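Local coordinates for protein putative isocitrate dehydrogenase, NAD-dependent (Methylococcus capsulatus, PDB 6LKY) that probably catalyses the NAD-dependent oxidative decarboxylation of isocitrate, at residues Q36-A41 / R78-T83; A53-I58 / Q86-Y91. The protein carries 1 engineered substitution. All coordinates share one frame; numbering follows the deposited sequence. Where two conformers were deposited one is given.

From the N terminus, strand 31-35 runs into segment 36-41, where helix 39-46 begins; helix 52-61 follows with segment 53-58, and helix 80-87 then carries 78-83 at its start and 86-91 at its end. Interaction 1 closes a loop of 36 residues and interaction 2 one of 27. Their segments alternate along the chain, so the two contacts cross. Helix 80-87 is thereby contacted at both ends, its start by the 36-41 turn and its end by helix 52-61. The contact centres lie 11 Å apart, and a probable hydrogen bond from Thr54 OG1 to Ser37 O, 2.7 Å, joins the two earlier segments.

Interaction 1. Residues Q36-A41 / R78-T83; sequences QSAGMA and RSVNVT. With NAD (nicotinamide-adenine-dinucleotide), chain C.
Val80 meets the 36-41 turn with both of its methyls. CG1, anti to the backbone N (chi1 -179°), lies 4.2 Å from Ala38 CB, while CG2, on the side of the backbone N, approaches the backbone N of Gly39 at 4.1 Å. The isopropyl fork therefore straddles a side-chain methyl and a piece of main chain. The CA atoms of Gly39 and Val80 come within 6.1 Å. The contact is small, 83 Å² in all, but its three touching residues are buried; Ala38 also packs on Leu69 and Val80 on Pro49.

One residue further along helix 80-87, Asn81 faces the dinucleotide instead. Its CG stands anti to the carbonyl carbon, beside the backbone N (chi1 -56°), which carries the amide to the NAD carboxamide, with ND2 3.2 Å from C7N. OD1 is hydrogen-bonded to Lys66 NZ, a contact that would restrain rotation of the amide. Ser79 N-caps the helix: its OG accepts from Val82 N at 3.2 Å, with an N-H...O angle of 160°. Ser79 OG and Asn81 ND2 both hydrogen-bond a citric acid molecule, probably carried over from crystallisation. Asn81, a residue of the NAD pocket, thus sits in the first turn of a Ser79-capped helix of the isocitrate/isopropylmalate dehydrogenase fold.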
loop_
_atom_site.group_PDB
_atom_site.type_symbol
_atom_site.label_atom_id
_atom_site.label_comp_id
_atom_site.label_asym_id
_atom_site.label_seq_id
_atom_site.Cartn_x
_atom_site.Cartn_y
_atom_site.Cartn_z
ATOM N N GLN A 36 4.179 -15.960 -29.174
ATOM C CA GLN A 36 3.354 -14.842 -29.616
ATOM C C GLN A 36 3.905 -13.554 -29.018
ATOM O O GLN A 36 4.661 -13.578 -28.045
ATOM C CB GLN A 36 1.891 -15.034 -29.201
ATOM C CG GLN A 36 1.271 -16.298 -29.697
ATOM C CD GLN A 36 1.007 -16.256 -31.182
ATOM O OE1 GLN A 36 1.023 -15.188 -31.796
ATOM N NE2 GLN A 36 0.759 -17.424 -31.770
ATOM N N SER A 37 3.492 -12.422 -29.578
ATOM C CA SER A 37 4.021 -11.116 -29.197
ATOM C C SER A 37 2.947 -10.261 -28.524
ATOM O O SER A 37 1.780 -10.287 -28.926
ATOM C CB SER A 37 4.569 -10.401 -30.432
ATOM O OG SER A 37 5.061 -9.118 -30.127
ATOM N N ALA A 38 3.354 -9.457 -27.538
ATOM C CA ALA A 38 2.427 -8.565 -26.846
ATOM C C ALA A 38 3.210 -7.413 -26.237
ATOM O O ALA A 38 4.434 -7.479 -26.096
ATOM C CB ALA A 38 1.634 -9.311 -25.756
ATOM N N GLY A 39 2.482 -6.354 -25.862
ATOM C CA GLY A 39 3.102 -5.219 -25.198
ATOM C C GLY A 39 3.905 -4.365 -26.167
ATOM O O GLY A 39 3.627 -4.313 -27.368
ATOM N N MET A 40 4.932 -3.699 -25.629
ATOM C CA MET A 40 5.706 -2.754 -26.434
ATOM C C MET A 40 6.406 -3.459 -27.589
ATOM O O MET A 40 6.460 -2.931 -28.711
ATOM C CB MET A 40 6.720 -2.018 -25.552
ATOM C CG MET A 40 7.309 -0.731 -26.154
ATOM S SD MET A 40 6.092 0.551 -26.604
ATOM C CE MET A 40 5.608 1.169 -24.985
ATOM N N ALA A 41 6.893 -4.678 -27.352
ATOM C CA ALA A 41 7.501 -5.438 -28.435
ATOM C C ALA A 41 6.536 -5.559 -29.604
ATOM O O ALA A 41 6.910 -5.284 -30.756
ATOM C CB ALA A 41 7.939 -6.819 -27.930
ATOM N N ARG A 78 -3.949 1.024 -23.117
ATOM C CA ARG A 78 -4.270 0.414 -21.835
ATOM C C ARG A 78 -3.410 -0.828 -21.625
ATOM O O ARG A 78 -3.007 -1.498 -22.579
ATOM C CB ARG A 78 -5.756 0.036 -21.762
ATOM C CG ARG A 78 -6.733 1.202 -21.882
ATOM C CD ARG A 78 -7.184 1.735 -20.510
ATOM N NE ARG A 78 -7.555 3.142 -20.582
ATOM C CZ ARG A 78 -7.657 3.946 -19.527
ATOM N NH1 ARG A 78 -7.990 5.221 -19.679
ATOM N NH2 ARG A 78 -7.433 3.474 -18.309
ATOM N N SER A 79 -3.122 -1.123 -20.358
ATOM C CA SER A 79 -2.316 -2.284 -19.986
ATOM C C SER A 79 -2.765 -3.537 -20.726
ATOM O O SER A 79 -3.929 -3.939 -20.641
ATOM C CB SER A 79 -2.414 -2.522 -18.473
ATOM O OG SER A 79 -1.819 -3.766 -18.109
ATOM N N VAL A 80 -1.827 -4.161 -21.441
ATOM C CA VAL A 80 -2.114 -5.448 -22.061
ATOM C C VAL A 80 -2.285 -6.533 -21.000
ATOM O O VAL A 80 -3.046 -7.489 -21.195
ATOM C CB VAL A 80 -1.003 -5.798 -23.074
ATOM C CG1 VAL A 80 -1.295 -7.141 -23.754
ATOM C CG2 VAL A 80 -0.866 -4.675 -24.109
ATOM N N ASN A 81 -1.601 -6.413 -19.863
ATOM C CA ASN A 81 -1.808 -7.378 -18.785
ATOM C C ASN A 81 -3.263 -7.393 -18.353
ATOM O O ASN A 81 -3.896 -8.460 -18.238
ATOM C CB ASN A 81 -0.894 -7.043 -17.608
ATOM C CG ASN A 81 0.570 -6.987 -18.021
ATOM O OD1 ASN A 81 1.116 -7.980 -18.507
ATOM N ND2 ASN A 81 1.198 -5.816 -17.874
ATOM N N VAL A 82 -3.826 -6.196 -18.176
ATOM C CA VAL A 82 -5.198 -6.071 -17.719
ATOM C C VAL A 82 -6.160 -6.521 -18.803
ATOM O O VAL A 82 -7.151 -7.219 -18.523
ATOM C CB VAL A 82 -5.459 -4.625 -17.271
ATOM C CG1 VAL A 82 -6.956 -4.390 -17.068
ATOM C CG2 VAL A 82 -4.640 -4.335 -16.002
ATOM N N THR A 83 -5.899 -6.109 -20.053
ATOM C CA THR A 83 -6.737 -6.533 -21.172
ATOM C C THR A 83 -6.776 -8.053 -21.283
ATOM O O THR A 83 -7.845 -8.635 -21.484
ATOM C CB THR A 83 -6.243 -5.921 -22.477
ATOM O OG1 THR A 83 -6.400 -4.499 -22.429
ATOM C CG2 THR A 83 -7.037 -6.463 -23.650
HETATM P PA NAD C . 9.381 -2.841 -12.202
HETATM O O1A NAD C . 9.620 -3.023 -13.681
HETATM O O2A NAD C . 8.866 -4.103 -11.582
HETATM O O5B NAD C . 10.729 -2.322 -11.513
HETATM C C5B NAD C . 10.703 -1.994 -10.126
HETATM C C4B NAD C . 12.091 -2.192 -9.550
HETATM O O4B NAD C . 12.279 -3.612 -9.387
HETATM C C3B NAD C . 13.139 -1.672 -10.526
HETATM O O3B NAD C . 14.184 -1.008 -9.833
HETATM C C2B NAD C . 13.651 -2.939 -11.193
HETATM O O2B NAD C . 15.010 -2.856 -11.650
HETATM C C1B NAD C . 13.423 -4.014 -10.139
HETATM N N9A NAD C . 13.212 -5.228 -10.916
HETATM C C8A NAD C . 11.849 -5.766 -11.072
HETATM N N7A NAD C . 12.196 -7.053 -11.704
HETATM C C5A NAD C . 13.220 -7.589 -10.814
HETATM C C6A NAD C . 14.177 -8.502 -11.560
HETATM N N6A NAD C . 13.491 -9.770 -11.855
HETATM N N1A NAD C . 15.320 -8.758 -10.671
HETATM C C2A NAD C . 16.106 -7.556 -10.328
HETATM N N3A NAD C . 15.428 -6.328 -10.750
HETATM C C4A NAD C . 14.006 -6.363 -10.417
HETATM O O3 NAD C . 8.259 -1.724 -11.935
HETATM P PN NAD C . 8.165 -0.290 -12.632
HETATM O O1N NAD C . 9.493 0.317 -12.957
HETATM O O2N NAD C . 7.356 0.569 -11.674
HETATM O O5D NAD C . 7.349 -0.505 -14.001
HETATM C C5D NAD C . 8.045 -0.786 -15.227
HETATM C C4D NAD C . 7.045 -1.247 -16.279
HETATM O O4D NAD C . 6.586 -2.585 -16.016
HETATM C C3D NAD C . 5.816 -0.338 -16.313
HETATM O O3D NAD C . 5.548 -0.026 -17.677
HETATM C C2D NAD C . 4.717 -1.214 -15.740
HETATM O O2D NAD C . 3.421 -0.946 -16.273
HETATM C C1D NAD C . 5.152 -2.617 -16.139
HETATM N N1N NAD C . 4.435 -3.597 -15.284
HETATM C C2N NAD C . 4.447 -4.956 -15.807
HETATM C C3N NAD C . 3.499 -5.745 -14.934
HETATM C C7N NAD C . 3.025 -7.055 -15.571
HETATM O O7N NAD C . 2.894 -8.100 -14.617
HETATM N N7N NAD C . 3.861 -7.429 -16.710
HETATM C C4N NAD C . 3.969 -5.889 -13.494
HETATM C C5N NAD C . 4.423 -4.568 -12.904
HETATM C C6N NAD C . 4.857 -3.463 -13.871
#

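Interaction 2. Residues A53-I58 / Q86-Y91; sequences ATLDSI and QALNLY. Engineered in segment 86-91: Leu88 (natural residue Phe).
Leu88 and Ile58 meet through two first torsions. At Leu88 (chi1 -61°) CG stands anti to the carbonyl carbon, and at Ile58 chi1 of -58° sets CG1 beside the backbone N and leaves CG2 anti to it, the placements from which the methyls CD1 and CG2 make contact. This is apolar packing in the isocitrate/isopropylmalate dehydrogenase fold: helix 52-61 lies against the C-terminal end of helix 80-87, which closes in a Schellman motif, and the loop after it. Leu88 is an engineered residue, phenylalanine in the natural protein, so its contacts describe the variant.

The two side chains cross at about a right angle, and Ile58 CG2 also reaches Leu88 CD2, at 4.1 Å, so that one methyl touches both branches of the leucine. Leu55 enters from one helical turn earlier. CD2 is the branch that reaches across, 4.2 Å from Ala87 CB; running past Leu88 in the opposite sense, it also lies 4.2 Å from Leu88 CD2. The contact is wholly apolar and buries 167 Å², and the nearest CA pairs, Leu55 with Ala87 and Ile58 with Leu88, are each 8.4 Å apart.

In the Schellman motif, directly behind the leucine, Asn89 takes a positive phi of 57°, and its backbone N bonds back to Gln86 O. The tightest point of the interface is the methyl pair Ile58 CG2 and Leu88 CD1, 3.5 Å apart, closer than two methyl groups normally approach.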
loop_
_atom_site.group_PDB
_atom_site.type_symbol
_atom_site.label_atom_id
_atom_site.label_comp_id
_atom_site.label_asym_id
_atom_site.label_seq_id
_atom_site.Cartn_x
_atom_site.Cartn_y
_atom_site.Cartn_z
ATOM N N ALA A 53 -3.867 -12.432 -33.210
ATOM C CA ALA A 53 -3.338 -13.795 -33.208
ATOM C C ALA A 53 -2.876 -14.224 -31.817
ATOM O O ALA A 53 -3.010 -15.400 -31.460
ATOM C CB ALA A 53 -2.196 -13.910 -34.218
ATOM N N THR A 54 -2.349 -13.291 -31.013
ATOM C CA THR A 54 -1.943 -13.615 -29.642
ATOM C C THR A 54 -3.139 -14.053 -28.803
ATOM O O THR A 54 -3.100 -15.082 -28.107
ATOM C CB THR A 54 -1.254 -12.400 -29.017
ATOM O OG1 THR A 54 -0.110 -12.065 -29.807
ATOM C CG2 THR A 54 -0.808 -12.686 -27.572
ATOM N N LEU A 55 -4.224 -13.278 -28.867
ATOM C CA LEU A 55 -5.438 -13.628 -28.136
ATOM C C LEU A 55 -6.031 -14.939 -28.646
ATOM O O LEU A 55 -6.427 -15.804 -27.854
ATOM C CB LEU A 55 -6.457 -12.495 -28.266
ATOM C CG LEU A 55 -6.918 -11.783 -27.002
ATOM C CD1 LEU A 55 -8.033 -10.814 -27.362
ATOM C CD2 LEU A 55 -7.376 -12.790 -25.951
ATOM N N ASP A 56 -6.104 -15.099 -29.974
ATOM C CA ASP A 56 -6.590 -16.350 -30.554
ATOM C C ASP A 56 -5.775 -17.536 -30.058
ATOM O O ASP A 56 -6.332 -18.583 -29.708
ATOM C CB ASP A 56 -6.543 -16.276 -32.086
ATOM C CG ASP A 56 -7.451 -15.199 -32.653
ATOM O OD1 ASP A 56 -8.341 -14.723 -31.916
ATOM O OD2 ASP A 56 -7.276 -14.824 -33.837
ATOM N N SER A 57 -4.446 -17.385 -30.015
ATOM C CA SER A 57 -3.580 -18.461 -29.543
ATOM C C SER A 57 -3.873 -18.813 -28.091
ATOM O O SER A 57 -3.936 -19.998 -27.732
ATOM C CB SER A 57 -2.113 -18.062 -29.717
ATOM O OG SER A 57 -1.254 -18.912 -28.973
ATOM N N ILE A 58 -4.042 -17.800 -27.232
ATOM C CA ILE A 58 -4.312 -18.103 -25.828
ATOM C C ILE A 58 -5.675 -18.770 -25.677
ATOM O O ILE A 58 -5.835 -19.713 -24.896
ATOM C CB ILE A 58 -4.208 -16.846 -24.942
ATOM C CG1 ILE A 58 -2.827 -16.210 -25.074
ATOM C CG2 ILE A 58 -4.476 -17.225 -23.478
ATOM C CD1 ILE A 58 -2.704 -14.843 -24.427
ATOM N N GLN A 86 -8.896 -9.564 -18.447
ATOM C CA GLN A 86 -10.330 -9.332 -18.624
ATOM C C GLN A 86 -10.900 -10.074 -19.828
ATOM O O GLN A 86 -11.998 -10.633 -19.744
ATOM C CB GLN A 86 -10.601 -7.837 -18.743
ATOM C CG GLN A 86 -10.294 -7.103 -17.445
ATOM C CD GLN A 86 -10.415 -5.595 -17.574
ATOM O OE1 GLN A 86 -10.406 -5.051 -18.674
ATOM N NE2 GLN A 86 -10.508 -4.915 -16.444
ATOM N N ALA A 87 -10.175 -10.082 -20.953
ATOM C CA ALA A 87 -10.637 -10.770 -22.159
ATOM C C ALA A 87 -10.739 -12.278 -21.943
ATOM O O ALA A 87 -11.610 -12.934 -22.526
ATOM C CB ALA A 87 -9.697 -10.464 -23.329
ATOM N N LEU A 88 -9.883 -12.838 -21.090
ATOM C CA LEU A 88 -9.903 -14.264 -20.801
ATOM C C LEU A 88 -10.636 -14.597 -19.506
ATOM O O LEU A 88 -10.632 -15.758 -19.099
ATOM C CB LEU A 88 -8.475 -14.801 -20.743
ATOM C CG LEU A 88 -7.718 -14.627 -22.056
ATOM C CD1 LEU A 88 -6.212 -14.703 -21.816
ATOM C CD2 LEU A 88 -8.198 -15.683 -23.022
ATOM N N ASN A 89 -11.255 -13.605 -18.852
ATOM C CA ASN A 89 -12.017 -13.827 -17.617
ATOM C C ASN A 89 -11.161 -14.482 -16.533
ATOM O O ASN A 89 -11.626 -15.352 -15.795
ATOM C CB ASN A 89 -13.282 -14.657 -17.876
ATOM C CG ASN A 89 -14.177 -14.045 -18.939
ATOM O OD1 ASN A 89 -14.197 -12.822 -19.140
ATOM N ND2 ASN A 89 -14.916 -14.895 -19.638
ATOM N N LEU A 90 -9.904 -14.046 -16.409
ATOM C CA LEU A 90 -8.996 -14.609 -15.406
ATOM C C LEU A 90 -9.182 -13.813 -14.116
ATOM O O LEU A 90 -8.387 -12.944 -13.761
ATOM C CB LEU A 90 -7.552 -14.570 -15.902
ATOM C CG LEU A 90 -7.334 -15.027 -17.346
ATOM C CD1 LEU A 90 -5.899 -14.758 -17.812
ATOM C CD2 LEU A 90 -7.678 -16.522 -17.464
ATOM N N TYR A 91 -10.265 -14.124 -13.401
ATOM C CA TYR A 91 -10.706 -13.264 -12.315
ATOM C C TYR A 91 -9.904 -13.426 -11.026
ATOM O O TYR A 91 -9.960 -12.531 -10.175
ATOM C CB TYR A 91 -12.206 -13.478 -12.060
ATOM C CG TYR A 91 -12.562 -14.839 -11.519
ATOM C CD1 TYR A 91 -12.525 -15.096 -10.153
ATOM C CD2 TYR A 91 -12.918 -15.875 -12.376
ATOM C CE1 TYR A 91 -12.841 -16.340 -9.654
ATOM C CE2 TYR A 91 -13.239 -17.125 -11.887
ATOM C CZ TYR A 91 -13.200 -17.354 -10.528
ATOM O OH TYR A 91 -13.522 -18.598 -10.040
#